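Long-range contact in scyllo-inosose 3-dehydrogenase (PDB 3IP1), which catalyses the NAD(+)-dependent oxidation of scyllo-inosose to 3-dehydro-scyllo-inosose, probably as a step of myo-inositol breakdown: residues G208-G221 and T278-T290. Residues are numbered along the deposited sequence; the frame is centred on the assembly and turned at random.
Sequences GGGIRPGDNVVILG and TNGLGAKLFLEAT
Five backbone hydrogen bonds join strand 216-220 to strand 285-288 in parallel, the outer two donated by Lys-284 N and Ala-289 N just beyond the second strand's ends, the straightest running from Val-218 N to Leu-285 O (3.0 Å, 172°). At the entry to this ladder Asn-216 adds a side-chain bond: ND2 meets Gly-282 O at 3.1 Å, with that oxygen close to the amide plane, while a water links ND2 to Thr-278 O. CB and CG2 of Thr-278 lie against the same amide. Lys-284 runs its CB and CG alongside the carboxylate of Asp-215, OD2 to CG 3.5 Å, but bends away so that NZ reaches Asn-311 O and a water held by Gly-208 O and Gly-210 O. Asp-215 OD2 instead accepts from Arg-212 N (2.9 Å), 50° above the carboxylate plane, across a type II turn, and OD1 forms a salt bridge to Arg-352 of a neighbouring subunit. An alanine in place of Asp-215 would probably leave that arginine without its mate and the turn less firmly held. On one sheet face Val-218 CB lies 3.6 Å from Phe-286 CD2; chi1 of 171° puts CG1 beside the carbonyl carbon, against CD2, and turns CG2 to Ala-283 CB (3.8 Å). Ala-283 CB lies over one face of the ring, offset toward its rim, and Leu-220 CD1 at its edge. This face packs on helix 293-306. Val-217, Ile-219, Leu-285 and Leu-287 line the other, Ile-219 CG1 lying 4.2 Å from Leu-287 CB; the last three pack on helix 224-235. The pair forms the centre of the six-stranded Rossmann sheet, flanked by strands 240-244 and 313-316, and Gly-221 begins the probable GxGxxG turn into helix 224-235.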
loop_
_atom_site.group_PDB
_atom_site.type_symbol
_atom_site.label_atom_id
_atom_site.label_comp_id
_atom_site.label_asym_id
_atom_site.label_seq_id
_atom_site.Cartn_x
_atom_site.Cartn_y
_atom_site.Cartn_z
ATOM N N GLY A 208 5.896 -1.204 10.419
ATOM C CA GLY A 208 6.921 -0.360 9.828
ATOM C C GLY A 208 6.848 -0.290 8.325
ATOM O O GLY A 208 7.372 0.650 7.721
ATOM N N GLY A 209 6.199 -1.283 7.717
ATOM C CA GLY A 209 6.054 -1.336 6.266
ATOM C C GLY A 209 7.169 -2.109 5.581
ATOM O O GLY A 209 7.157 -2.257 4.353
ATOM N N GLY A 210 8.139 -2.595 6.355
ATOM C CA GLY A 210 9.282 -3.285 5.782
ATOM C C GLY A 210 10.205 -2.357 5.000
ATOM O O GLY A 210 10.114 -1.129 5.097
ATOM N N ILE A 211 11.115 -2.944 4.237
ATOM C CA ILE A 211 12.028 -2.158 3.402
ATOM C C ILE A 211 12.034 -2.736 1.983
ATOM O O ILE A 211 11.498 -3.822 1.730
ATOM C CB ILE A 211 13.486 -2.126 3.982
ATOM C CG1 ILE A 211 13.986 -3.561 4.183
ATOM C CG2 ILE A 211 13.531 -1.298 5.288
ATOM C CD1 ILE A 211 15.432 -3.715 4.479
ATOM N N ARG A 212 12.621 -1.994 1.056
ATOM C CA ARG A 212 13.052 -2.575 -0.199
ATOM C C ARG A 212 14.519 -3.011 -0.055
ATOM O O ARG A 212 15.296 -2.342 0.627
ATOM C CB ARG A 212 12.896 -1.546 -1.311
ATOM C CG ARG A 212 11.452 -1.175 -1.541
ATOM C CD ARG A 212 11.276 -0.424 -2.834
ATOM N NE ARG A 212 9.869 -0.162 -3.090
ATOM C CZ ARG A 212 9.426 0.845 -3.843
ATOM N NH1 ARG A 212 10.279 1.673 -4.449
ATOM N NH2 ARG A 212 8.120 1.017 -3.990
ATOM N N PRO A 213 14.901 -4.134 -0.691
ATOM C CA PRO A 213 16.305 -4.579 -0.646
ATOM C C PRO A 213 17.245 -3.485 -1.133
ATOM O O PRO A 213 16.981 -2.870 -2.162
ATOM C CB PRO A 213 16.331 -5.758 -1.616
ATOM C CG PRO A 213 14.913 -6.266 -1.629
ATOM C CD PRO A 213 14.041 -5.057 -1.459
ATOM N N GLY A 214 18.321 -3.252 -0.382
ATOM C CA GLY A 214 19.230 -2.128 -0.597
ATOM C C GLY A 214 19.066 -0.984 0.410
ATOM O O GLY A 214 19.952 -0.146 0.538
ATOM N N ASP A 215 17.933 -0.930 1.109
ATOM C CA ASP A 215 17.678 0.122 2.108
ATOM C C ASP A 215 18.553 -0.036 3.331
ATOM O O ASP A 215 19.006 -1.130 3.616
ATOM C CB ASP A 215 16.215 0.101 2.568
ATOM C CG ASP A 215 15.260 0.716 1.543
ATOM O OD1 ASP A 215 15.703 1.433 0.615
ATOM O OD2 ASP A 215 14.046 0.482 1.669
ATOM N N ASN A 216 18.782 1.065 4.042
ATOM C CA ASN A 216 19.515 1.054 5.310
ATOM C C ASN A 216 18.523 1.078 6.462
ATOM O O ASN A 216 17.440 1.693 6.352
ATOM C CB ASN A 216 20.424 2.277 5.442
ATOM C CG ASN A 216 21.513 2.325 4.388
ATOM O OD1 ASN A 216 22.045 1.295 3.980
ATOM N ND2 ASN A 216 21.860 3.535 3.953
ATOM N N VAL A 217 18.890 0.420 7.556
ATOM C CA VAL A 217 18.052 0.436 8.746
ATOM C C VAL A 217 18.894 0.745 9.982
ATOM O O VAL A 217 20.062 0.389 10.034
ATOM C CB VAL A 217 17.258 -0.902 8.949
ATOM C CG1 VAL A 217 16.380 -1.219 7.713
ATOM C CG2 VAL A 217 18.193 -2.045 9.249
ATOM N N VAL A 218 18.274 1.400 10.968
ATOM C CA VAL A 218 18.906 1.727 12.243
ATOM C C VAL A 218 18.040 1.202 13.385
ATOM O O VAL A 218 16.860 1.538 13.497
ATOM C CB VAL A 218 19.117 3.261 12.397
ATOM C CG1 VAL A 218 19.581 3.620 13.807
ATOM C CG2 VAL A 218 20.117 3.785 11.335
ATOM N N ILE A 219 18.632 0.381 14.240
ATOM C CA ILE A 219 17.926 -0.165 15.408
ATOM C C ILE A 219 18.529 0.389 16.703
ATOM O O ILE A 219 19.729 0.248 16.959
ATOM C CB ILE A 219 17.952 -1.720 15.423
ATOM C CG1 ILE A 219 17.213 -2.271 14.196
ATOM C CG2 ILE A 219 17.324 -2.258 16.688
ATOM C CD1 ILE A 219 17.790 -3.502 13.659
ATOM N N LEU A 220 17.682 1.006 17.511
ATOM C CA LEU A 220 18.094 1.554 18.791
ATOM C C LEU A 220 17.639 0.596 19.885
ATOM O O LEU A 220 16.438 0.450 20.128
ATOM C CB LEU A 220 17.498 2.958 18.980
ATOM C CG LEU A 220 17.958 4.022 17.962
ATOM C CD1 LEU A 220 17.038 4.119 16.711
ATOM C CD2 LEU A 220 18.074 5.386 18.632
ATOM N N GLY A 221 18.601 -0.062 20.534
ATOM C CA GLY A 221 18.307 -0.991 21.629
ATOM C C GLY A 221 18.562 -2.411 21.190
ATOM O O GLY A 221 17.972 -2.864 20.197
ATOM N N THR A 278 26.212 5.386 6.686
ATOM C CA THR A 278 25.258 5.376 5.582
ATOM C C THR A 278 25.639 6.343 4.448
ATOM O O THR A 278 24.816 6.632 3.577
ATOM C CB THR A 278 23.795 5.676 6.046
ATOM O OG1 THR A 278 23.714 7.016 6.540
ATOM C CG2 THR A 278 23.306 4.691 7.106
ATOM N N ASN A 279 26.887 6.822 4.456
ATOM C CA ASN A 279 27.378 7.820 3.480
ATOM C C ASN A 279 26.456 9.026 3.319
ATOM O O ASN A 279 26.270 9.517 2.220
ATOM C CB ASN A 279 27.616 7.193 2.089
ATOM C CG ASN A 279 28.502 5.965 2.128
ATOM O OD1 ASN A 279 29.469 5.900 2.877
ATOM N ND2 ASN A 279 28.183 4.986 1.295
ATOM N N GLY A 280 25.870 9.505 4.408
ATOM C CA GLY A 280 24.986 10.666 4.337
ATOM C C GLY A 280 23.562 10.353 3.894
ATOM O O GLY A 280 22.709 11.240 3.858
ATOM N N LEU A 281 23.299 9.094 3.557
ATOM C CA LEU A 281 21.954 8.692 3.117
ATOM C C LEU A 281 20.939 8.531 4.250
ATOM O O LEU A 281 19.735 8.755 4.056
ATOM C CB LEU A 281 22.013 7.409 2.273
ATOM C CG LEU A 281 20.823 7.221 1.315
ATOM C CD1 LEU A 281 20.801 8.333 0.233
ATOM C CD2 LEU A 281 20.809 5.832 0.691
ATOM N N GLY A 282 21.423 8.139 5.430
ATOM C CA GLY A 282 20.545 7.818 6.538
ATOM C C GLY A 282 19.879 6.469 6.361
ATOM O O GLY A 282 20.459 5.559 5.761
ATOM N N ALA A 283 18.650 6.340 6.869
ATOM C CA ALA A 283 17.931 5.046 6.849
ATOM C C ALA A 283 16.467 5.170 6.448
ATOM O O ALA A 283 15.844 6.216 6.646
ATOM C CB ALA A 283 18.053 4.339 8.201
ATOM N N LYS A 284 15.926 4.099 5.870
ATOM C CA LYS A 284 14.493 4.021 5.545
ATOM C C LYS A 284 13.659 3.713 6.797
ATOM O O LYS A 284 12.494 4.109 6.893
ATOM C CB LYS A 284 14.259 2.979 4.429
ATOM C CG LYS A 284 12.814 2.637 4.081
ATOM C CD LYS A 284 12.054 3.798 3.393
ATOM C CE LYS A 284 10.492 3.558 3.479
ATOM N NZ LYS A 284 9.980 3.582 4.943
ATOM N N LEU A 285 14.257 3.021 7.766
ATOM C CA LEU A 285 13.533 2.616 8.959
ATOM C C LEU A 285 14.385 2.708 10.230
ATOM O O LEU A 285 15.527 2.248 10.263
ATOM C CB LEU A 285 12.994 1.180 8.778
ATOM C CG LEU A 285 12.267 0.524 9.971
ATOM C CD1 LEU A 285 10.860 1.112 10.198
ATOM C CD2 LEU A 285 12.174 -0.981 9.777
ATOM N N PHE A 286 13.804 3.295 11.267
ATOM C CA PHE A 286 14.390 3.319 12.596
ATOM C C PHE A 286 13.475 2.532 13.533
ATOM O O PHE A 286 12.262 2.705 13.512
ATOM C CB PHE A 286 14.537 4.753 13.121
ATOM C CG PHE A 286 15.434 5.641 12.284
ATOM C CD1 PHE A 286 14.971 6.194 11.098
ATOM C CD2 PHE A 286 16.735 5.947 12.720
ATOM C CE1 PHE A 286 15.800 7.037 10.318
ATOM C CE2 PHE A 286 17.580 6.780 11.969
ATOM C CZ PHE A 286 17.122 7.332 10.768
ATOM N N LEU A 287 14.060 1.655 14.346
ATOM C CA LEU A 287 13.285 0.915 15.327
ATOM C C LEU A 287 13.677 1.435 16.688
ATOM O O LEU A 287 14.842 1.318 17.104
ATOM C CB LEU A 287 13.536 -0.591 15.247
ATOM C CG LEU A 287 12.714 -1.428 16.242
ATOM C CD1 LEU A 287 11.181 -1.354 15.923
ATOM C CD2 LEU A 287 13.172 -2.871 16.315
ATOM N N GLU A 288 12.702 2.025 17.373
ATOM C CA GLU A 288 12.911 2.536 18.708
ATOM C C GLU A 288 12.566 1.414 19.679
ATOM O O GLU A 288 11.397 1.208 19.996
ATOM C CB GLU A 288 12.006 3.750 18.963
ATOM C CG GLU A 288 12.498 4.681 20.082
ATOM C CD GLU A 288 12.871 3.947 21.367
ATOM O OE1 GLU A 288 11.996 3.697 22.224
ATOM O OE2 GLU A 288 14.054 3.608 21.510
ATOM N N ALA A 289 13.592 0.687 20.118
ATOM C CA ALA A 289 13.420 -0.440 21.028
ATOM C C ALA A 289 14.181 -0.239 22.343
ATOM O O ALA A 289 14.558 -1.217 22.972
ATOM C CB ALA A 289 13.867 -1.737 20.349
ATOM N N THR A 290 14.408 1.020 22.740
ATOM C CA THR A 290 15.138 1.337 23.981
ATOM C C THR A 290 14.221 1.493 25.185
ATOM O O THR A 290 14.616 1.202 26.296
ATOM C CB THR A 290 15.959 2.657 23.912
ATOM O OG1 THR A 290 15.063 3.769 23.812
ATOM C CG2 THR A 290 16.978 2.672 22.747
HETATM O O HOH W 1 9.860 1.108 6.549
HETATM O O HOH W 2 24.302 3.961 2.499
#